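Local coordinates for protein fumarylacetoacetate hydrolase (PDB 5TI1) that probably hydrolyses fumarylacetoacetate to fumarate and acetoacetate, the last step of phenylalanine and tyrosine breakdown, and binds magnesium, at residues S156-E159 with H160-V164; G387-L390 with E391-N395. One frame throughout, in Å; residues are numbered along the deposited sequence. Where two conformers were deposited one is given.

Contact 1 (S156-E159 with H160-V164)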
loop_
_atom_site.group_PDB
_atom_site.type_symbol
_atom_site.label_atom_id
_atom_site.label_comp_id
_atom_site.label_asym_id
_atom_site.label_seq_id
_atom_site.Cartn_x
_atom_site.Cartn_y
_atom_site.Cartn_z
ATOM N N SER B 156 18.016 3.410 4.408
ATOM C CA SER B 156 19.274 3.198 3.701
ATOM C C SER B 156 20.362 4.188 4.101
ATOM O O SER B 156 21.313 4.384 3.336
ATOM C CB SER B 156 19.048 3.246 2.189
ATOM O OG SER B 156 18.216 2.182 1.741
ATOM N N SER B 157 20.250 4.809 5.275
ATOM C CA SER B 157 21.304 5.674 5.801
ATOM C C SER B 157 22.131 4.901 6.822
ATOM O O SER B 157 21.606 4.479 7.861
ATOM C CB SER B 157 20.723 6.934 6.440
ATOM O OG SER B 157 21.720 7.674 7.135
ATOM N N LYS B 158 23.425 4.723 6.529
ATOM C CA LYS B 158 24.297 4.032 7.473
ATOM C C LYS B 158 24.410 4.800 8.784
ATOM O O LYS B 158 24.392 4.200 9.864
ATOM C CB LYS B 158 25.683 3.807 6.863
ATOM C CG LYS B 158 26.545 2.874 7.691
ATOM C CD LYS B 158 27.835 2.494 6.964
ATOM C CE LYS B 158 28.639 1.476 7.761
ATOM N NZ LYS B 158 29.837 0.976 7.013
ATOM N N GLU B 159 24.519 6.129 8.709
ATOM C CA GLU B 159 24.633 6.939 9.922
ATOM C C GLU B 159 23.370 6.845 10.770
ATOM O O GLU B 159 23.435 6.808 12.007
ATOM C CB GLU B 159 24.917 8.400 9.552
ATOM C CG GLU B 159 26.245 8.647 8.818
ATOM C CD GLU B 159 26.158 8.402 7.313
ATOM O OE1 GLU B 159 25.183 7.758 6.858
ATOM O OE2 GLU B 159 27.064 8.855 6.582
ATOM N N HIS B 160 22.209 6.817 10.121
ATOM C CA HIS B 160 20.955 6.676 10.851
ATOM C C HIS B 160 20.851 5.302 11.503
ATOM O O HIS B 160 20.540 5.189 12.695
ATOM C CB HIS B 160 19.779 6.913 9.910
ATOM C CG HIS B 160 18.447 6.722 10.562
ATOM N ND1 HIS B 160 17.896 7.659 11.409
ATOM C CD2 HIS B 160 17.567 5.693 10.514
ATOM C CE1 HIS B 160 16.728 7.223 11.845
ATOM N NE2 HIS B 160 16.506 6.031 11.321
ATOM N N ALA B 161 21.099 4.240 10.727
ATOM C CA ALA B 161 21.073 2.894 11.284
ATOM C C ALA B 161 22.102 2.738 12.389
ATOM O O ALA B 161 21.871 2.002 13.356
ATOM C CB ALA B 161 21.319 1.862 10.182
ATOM N N THR B 162 23.249 3.412 12.253
ATOM C CA THR B 162 24.256 3.394 13.308
ATOM C C THR B 162 23.762 4.132 14.545
ATOM O O THR B 162 23.819 3.599 15.661
ATOM C CB THR B 162 25.560 4.006 12.799
ATOM O OG1 THR B 162 26.044 3.238 11.691
ATOM C CG2 THR B 162 26.613 4.020 13.897
ATOM N N ASN B 163 23.272 5.363 14.368
ATOM C CA ASN B 163 22.772 6.134 15.507
ATOM C C ASN B 163 21.672 5.377 16.236
ATOM O O ASN B 163 21.764 5.134 17.445
ATOM C CB ASN B 163 22.256 7.494 15.035
ATOM C CG ASN B 163 23.376 8.436 14.647
ATOM O OD1 ASN B 163 24.497 8.317 15.138
ATOM N ND2 ASN B 163 23.077 9.378 13.758
ATOM N N VAL B 164 20.634 4.971 15.499
ATOM C CA VAL B 164 19.505 4.257 16.086
ATOM C C VAL B 164 19.964 2.946 16.705
ATOM O O VAL B 164 19.628 2.629 17.852
ATOM C CB VAL B 164 18.416 4.024 15.025
ATOM C CG1 VAL B 164 17.398 3.023 15.523
ATOM C CG2 VAL B 164 17.753 5.340 14.668
#
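The carbonyl oxygen of Lys158 is gripped twice by Thr162. The hydroxyl OG1 of Thr162 donates to Lys158 O at 2.6 Å, while Thr162 N donates to the same oxygen at 2.8 Å. The two donors come from opposite faces of the peptide plane, and OG1 stands 39° out of it, so the hydroxyl adds a second hold without displacing the helical bond. Thr162 has OG1 beside its own backbone N (chi1 -61°), which turns the hydroxyl back along the helix onto the carbonyl one turn earlier. Ser157, the residue before Lys158, is the N-cap: its OG accepts from His160 N at 3.1 Å and so supplies an acceptor to an amide of the first turn; a weak bond also joins this OG to Ser379 O. Ala161 N donates to Ser157 O at 2.9 Å, and Asn163 N reaches Glu159 O at 2.8 Å. The amide group of Asn163 folds back over Glu159 O, but its ND2 donates to Glu391 OE1 in helix 389-392.

Packing is slight beyond these bonds. CB of His160 rests on CB of Ser157 at 3.6 Å. The His160 ring leads away from the cap, with Val164 CG2 3.5 Å above one face near the rim, and Tyr155 meets it with the ring planes at about 75°.

The helix 158-168 follows closely on strand 151-154, whose Asp153 is a magnesium ligand. Its first turn brings the side chain of His160, the predicted proton acceptor, to about 7 Å from the bound magnesium ion and beside Thr377. Trp179, from a loop, touches Lys158, and the ring of Trp394, which follows helix 389-392, packs on Asn163.

Contact 2 (G387-L390 with E391-N395)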
loop_
_atom_site.group_PDB
_atom_site.type_symbol
_atom_site.label_atom_id
_atom_site.label_comp_id
_atom_site.label_asym_id
_atom_site.label_seq_id
_atom_site.Cartn_x
_atom_site.Cartn_y
_atom_site.Cartn_z
ATOM N N GLY B 387 18.807 13.150 10.687
ATOM C CA GLY B 387 17.496 13.338 10.103
ATOM C C GLY B 387 16.313 13.116 11.015
ATOM O O GLY B 387 15.186 13.009 10.514
ATOM N N SER B 388 16.514 13.054 12.331
ATOM C CA SER B 388 15.402 12.881 13.251
ATOM C C SER B 388 15.744 13.515 14.591
ATOM O O SER B 388 16.908 13.558 14.986
ATOM C CB SER B 388 15.065 11.398 13.453
ATOM O OG SER B 388 16.109 10.735 14.145
ATOM N N LEU B 389 14.712 13.993 15.299
ATOM C CA LEU B 389 14.931 14.466 16.662
ATOM C C LEU B 389 15.438 13.347 17.555
ATOM O O LEU B 389 16.213 13.603 18.484
ATOM C CB LEU B 389 13.651 15.068 17.251
ATOM C CG LEU B 389 13.217 16.471 16.821
ATOM C CD1 LEU B 389 14.342 17.461 17.026
ATOM C CD2 LEU B 389 12.752 16.496 15.378
ATOM N N LEU B 390 15.020 12.103 17.285
ATOM C CA LEU B 390 15.555 10.962 18.022
ATOM C C LEU B 390 17.083 10.945 17.980
ATOM O O LEU B 390 17.744 10.742 19.006
ATOM C CB LEU B 390 14.977 9.661 17.463
ATOM C CG LEU B 390 15.614 8.381 18.015
ATOM C CD1 LEU B 390 15.266 8.194 19.488
ATOM C CD2 LEU B 390 15.234 7.149 17.182
ATOM N N GLU B 391 17.666 11.182 16.804
ATOM C CA GLU B 391 19.123 11.248 16.718
ATOM C C GLU B 391 19.650 12.584 17.229
ATOM O O GLU B 391 20.605 12.620 18.011
ATOM C CB GLU B 391 19.588 11.022 15.281
ATOM C CG GLU B 391 19.138 9.703 14.664
ATOM C CD GLU B 391 19.209 9.748 13.166
ATOM O OE1 GLU B 391 20.267 9.398 12.614
ATOM O OE2 GLU B 391 18.214 10.161 12.536
ATOM N N LEU B 392 19.043 13.689 16.786
ATOM C CA LEU B 392 19.568 15.009 17.117
ATOM C C LEU B 392 19.671 15.220 18.624
ATOM O O LEU B 392 20.613 15.874 19.093
ATOM C CB LEU B 392 18.695 16.095 16.480
ATOM C CG LEU B 392 18.731 16.137 14.949
ATOM C CD1 LEU B 392 17.645 17.035 14.375
ATOM C CD2 LEU B 392 20.119 16.552 14.450
ATOM N N THR B 393 18.738 14.665 19.398
ATOM C CA THR B 393 18.736 14.827 20.849
ATOM C C THR B 393 19.174 13.563 21.577
ATOM O O THR B 393 19.106 13.515 22.810
ATOM C CB THR B 393 17.350 15.257 21.347
ATOM O OG1 THR B 393 16.428 14.168 21.234
ATOM C CG2 THR B 393 16.828 16.428 20.537
ATOM N N TRP B 394 19.641 12.555 20.844
ATOM C CA TRP B 394 19.998 11.244 21.393
ATOM C C TRP B 394 18.931 10.766 22.378
ATOM O O TRP B 394 19.160 10.586 23.576
ATOM C CB TRP B 394 21.385 11.258 22.036
ATOM C CG TRP B 394 22.003 9.884 22.094
ATOM C CD1 TRP B 394 22.166 9.100 23.201
ATOM C CD2 TRP B 394 22.517 9.126 20.989
ATOM N NE1 TRP B 394 22.760 7.908 22.856
ATOM C CE2 TRP B 394 22.985 7.899 21.505
ATOM C CE3 TRP B 394 22.635 9.370 19.616
ATOM C CZ2 TRP B 394 23.561 6.920 20.696
ATOM C CZ3 TRP B 394 23.202 8.391 18.813
ATOM C CH2 TRP B 394 23.657 7.183 19.356
ATOM N N ASN B 395 17.734 10.567 21.827
ATOM C CA ASN B 395 16.569 10.105 22.579
ATOM C C ASN B 395 16.239 11.024 23.755
ATOM O O ASN B 395 15.664 10.587 24.755
ATOM C CB ASN B 395 16.755 8.665 23.062
ATOM C CG ASN B 395 15.440 7.989 23.360
ATOM O OD1 ASN B 395 14.379 8.470 22.943
ATOM N ND2 ASN B 395 15.494 6.870 24.080
#
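Ser388 and Glu391 meet through their side chains: the hydroxyl OG of Ser388 donates to Glu391 OE2 at 2.7 Å, on the anti lone pair of that oxygen. Ser388, at the N-cap of helix 389-392, also accepts from Glu391 N through the same OG at 3.1 Å, the capping bond, which closes a small ring of bonds around one residue pair. Ser388 holds OG between its backbone N and carbonyl carbon (chi1 68°), a setting that lets it face both groups. CG of Glu391 stands beside its own backbone N (chi1 -57°), 3.2 Å from Ser388 OG, and the extended chain beyond it carries OE2 to the hydroxyl.

The next carbonyls complete the single turn. Ser388 O takes Leu392 N at 2.8 Å, and CG of Leu392 packs against that oxygen. Leu389 O is held by two donors of Thr393, N and OG1, from opposite faces of its plane; Thr393 OG1 lies 2.8 Å from Leu389 O. Leu389 CD1 and Leu392 CD1 make a looser apolar contact at 4.3 Å. Leu390 CD1 rests against the amide of Asn395, 3.6 Å from its OD1, an oxygen that accepts from Lys222.

A second shell fixes these groups. Ser379 OG binds both Glu391 OE1 and Gly387 N. Asp224, on strand 223-233, takes the amides of Leu389 with OD1 and Leu390 with OD2, clamping the helix start to the strand that also bears the magnesium ligands Glu226 and Glu228. Ile341 of strand 339-345 covers Leu389 and Leu392.

The other end closes with a Schellman motif: Asn395 N reaches back to Leu390 O at 2.8 Å, Trp394 N bonds to Glu391 O, and Trp394, with positive phi, is the C-prime residue. A serine N-cap and a Schellman ending thus bracket this very short helix.

Contact 1 comes first along the chain, at the start of helix 158-168, and contact 2 lies more than two hundred residues later around helix 389-392; their centres are about 11 Å apart, both within the C-terminal region that defines the fumarylacetoacetate hydrolases. The two helices touch. His160 ND1 meets Glu391 OE2 at 2.8 Å in a weak hydrogen bond, so contact 2 probably helps to position the predicted proton acceptor. Val164 CG2 also packs on Leu390 CD2 at 4.0 Å. Both contacts lie near the magnesium site, whose ligands come from strands of the same mixed sheet.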